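Local coordinates for Serine/threonine-protein kinase-like protein ACR4 (Arabidopsis thaliana, PDB 7A0J) that acts with the CLE40 peptide as a receptor kinase controlling formative cell divisions in root meristems, the part here being its extracellular propeller domain, at residues Leu233-Gly238 / Cys244-Tyr249. Numbering follows the deposited sequence.
Sequences LLAVVG and CGIKRY
Val237 and Cys244 pair reciprocally through their backbones: Val237 N reaches Cys244 O at 2.8 Å, and Cys244 N returns a bond to Val237 O. Between their side chains, Val237 CG2 lies 3.8 Å from Cys244 CB, on the face that also carries Ala235 and Ile246 and packs against Leu275 of strand 274-277. Gly245 faces Val236 in a non-hydrogen-bonded pair; further along the hairpin, strand 233-238 turns a corner at Leu234. At this corner Leu234 N donates to Ile246 O (2.8 Å), while the buried Ala235 N has no partner. Leu234 can be followed outward: CB passes 3.9 Å from Ile246 O, CG settles 3.6 Å from Arg248 CA, CD1 lies against that same CA, and CD2 meets Arg248 CG at 3.7 Å. The two side chains cross at about a right angle. With CG anti to the backbone N (chi1 -174°), Arg248 carries its CB, CG and CD across the leucine, then bends at chi3 and takes NH1 to Leu198 O. Leu233 and Lys247 send their side chains apart, yet Leu233 CD2 comes back to 3.8 Å from Lys247 CA. The Cys244-Cys255 disulfide ties strand 242-247 to strand 253-257, and the hairpin belongs to the antiparallel sheet of the sixth of seven repeats in the beta-propeller ectodomain.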
loop_
_atom_site.group_PDB
_atom_site.type_symbol
_atom_site.label_atom_id
_atom_site.label_comp_id
_atom_site.label_asym_id
_atom_site.label_seq_id
_atom_site.Cartn_x
_atom_site.Cartn_y
_atom_site.Cartn_z
ATOM N N LEU A 233 -11.877 11.834 6.858
ATOM C CA LEU A 233 -10.550 11.176 7.016
ATOM C C LEU A 233 -9.546 11.797 6.038
ATOM O O LEU A 233 -9.955 12.136 4.910
ATOM C CB LEU A 233 -10.691 9.671 6.760
ATOM C CG LEU A 233 -11.609 8.902 7.711
ATOM C CD1 LEU A 233 -11.384 7.403 7.570
ATOM C CD2 LEU A 233 -11.406 9.328 9.157
ATOM N N LEU A 234 -8.285 11.935 6.467
ATOM C CA LEU A 234 -7.141 12.393 5.629
ATOM C C LEU A 234 -6.505 11.190 4.927
ATOM O O LEU A 234 -6.108 11.333 3.756
ATOM C CB LEU A 234 -6.108 13.103 6.510
ATOM C CG LEU A 234 -6.456 14.531 6.924
ATOM C CD1 LEU A 234 -5.536 15.004 8.041
ATOM C CD2 LEU A 234 -6.387 15.483 5.738
ATOM N N ALA A 235 -6.395 10.057 5.630
ATOM C CA ALA A 235 -5.761 8.810 5.142
ATOM C C ALA A 235 -6.567 7.594 5.607
ATOM O O ALA A 235 -7.265 7.691 6.635
ATOM C CB ALA A 235 -4.335 8.735 5.628
ATOM N N VAL A 236 -6.464 6.490 4.863
ATOM C CA VAL A 236 -7.059 5.169 5.214
ATOM C C VAL A 236 -6.060 4.073 4.824
ATOM O O VAL A 236 -5.349 4.246 3.814
ATOM C CB VAL A 236 -8.434 4.974 4.543
ATOM C CG1 VAL A 236 -8.356 5.088 3.027
ATOM C CG2 VAL A 236 -9.085 3.659 4.952
ATOM N N VAL A 237 -5.997 3.003 5.619
ATOM C CA VAL A 237 -5.161 1.795 5.357
ATOM C C VAL A 237 -6.024 0.555 5.610
ATOM O O VAL A 237 -6.990 0.659 6.388
ATOM C CB VAL A 237 -3.881 1.788 6.218
ATOM C CG1 VAL A 237 -2.954 2.937 5.851
ATOM C CG2 VAL A 237 -4.186 1.803 7.710
ATOM N N GLY A 238 -5.686 -0.562 4.963
ATOM C CA GLY A 238 -6.409 -1.842 5.080
ATOM C C GLY A 238 -5.515 -2.943 5.619
ATOM O O GLY A 238 -4.464 -3.209 5.003
ATOM N N CYS A 244 -7.973 1.080 9.184
ATOM C CA CYS A 244 -7.666 2.220 10.087
ATOM C C CYS A 244 -7.577 3.498 9.253
ATOM O O CYS A 244 -7.275 3.400 8.049
ATOM C CB CYS A 244 -6.364 2.014 10.853
ATOM S SG CYS A 244 -6.353 0.537 11.902
ATOM N N GLY A 245 -7.839 4.647 9.877
ATOM C CA GLY A 245 -7.775 5.966 9.224
ATOM C C GLY A 245 -7.331 7.047 10.187
ATOM O O GLY A 245 -7.382 6.815 11.411
ATOM N N ILE A 246 -6.889 8.181 9.642
ATOM C CA ILE A 246 -6.557 9.421 10.399
ATOM C C ILE A 246 -7.707 10.413 10.187
ATOM O O ILE A 246 -7.977 10.745 9.019
ATOM C CB ILE A 246 -5.194 9.984 9.943
ATOM C CG1 ILE A 246 -4.063 8.985 10.209
ATOM C CG2 ILE A 246 -4.918 11.336 10.583
ATOM C CD1 ILE A 246 -2.722 9.394 9.638
ATOM N N LYS A 247 -8.366 10.838 11.271
ATOM C CA LYS A 247 -9.446 11.862 11.250
ATOM C C LYS A 247 -8.824 13.220 10.910
ATOM O O LYS A 247 -7.758 13.529 11.466
ATOM C CB LYS A 247 -10.166 11.924 12.600
ATOM C CG LYS A 247 -10.922 10.664 12.999
ATOM C CD LYS A 247 -11.631 10.800 14.330
ATOM C CE LYS A 247 -12.366 9.546 14.750
ATOM N NZ LYS A 247 -13.137 9.761 15.998
ATOM N N ARG A 248 -9.468 13.999 10.039
ATOM C CA ARG A 248 -8.917 15.269 9.494
ATOM C C ARG A 248 -8.790 16.323 10.599
ATOM O O ARG A 248 -7.814 17.100 10.554
ATOM C CB ARG A 248 -9.792 15.802 8.357
ATOM C CG ARG A 248 -9.211 17.024 7.658
ATOM C CD ARG A 248 -9.882 17.283 6.325
ATOM N NE ARG A 248 -11.260 17.725 6.492
ATOM C CZ ARG A 248 -12.191 17.697 5.544
ATOM N NH1 ARG A 248 -11.907 17.234 4.337
ATOM N NH2 ARG A 248 -13.413 18.127 5.809
ATOM N N TYR A 249 -9.732 16.353 11.547
ATOM C CA TYR A 249 -9.857 17.439 12.554
ATOM C C TYR A 249 -8.714 17.357 13.574
ATOM O O TYR A 249 -8.049 18.391 13.785
ATOM C CB TYR A 249 -11.226 17.409 13.240
ATOM C CG TYR A 249 -11.649 18.750 13.782
ATOM C CD1 TYR A 249 -12.166 19.721 12.940
ATOM C CD2 TYR A 249 -11.505 19.064 15.124
ATOM C CE1 TYR A 249 -12.547 20.964 13.419
ATOM C CE2 TYR A 249 -11.882 20.302 15.619
ATOM C CZ TYR A 249 -12.405 21.256 14.763
ATOM O OH TYR A 249 -12.781 22.482 15.231
#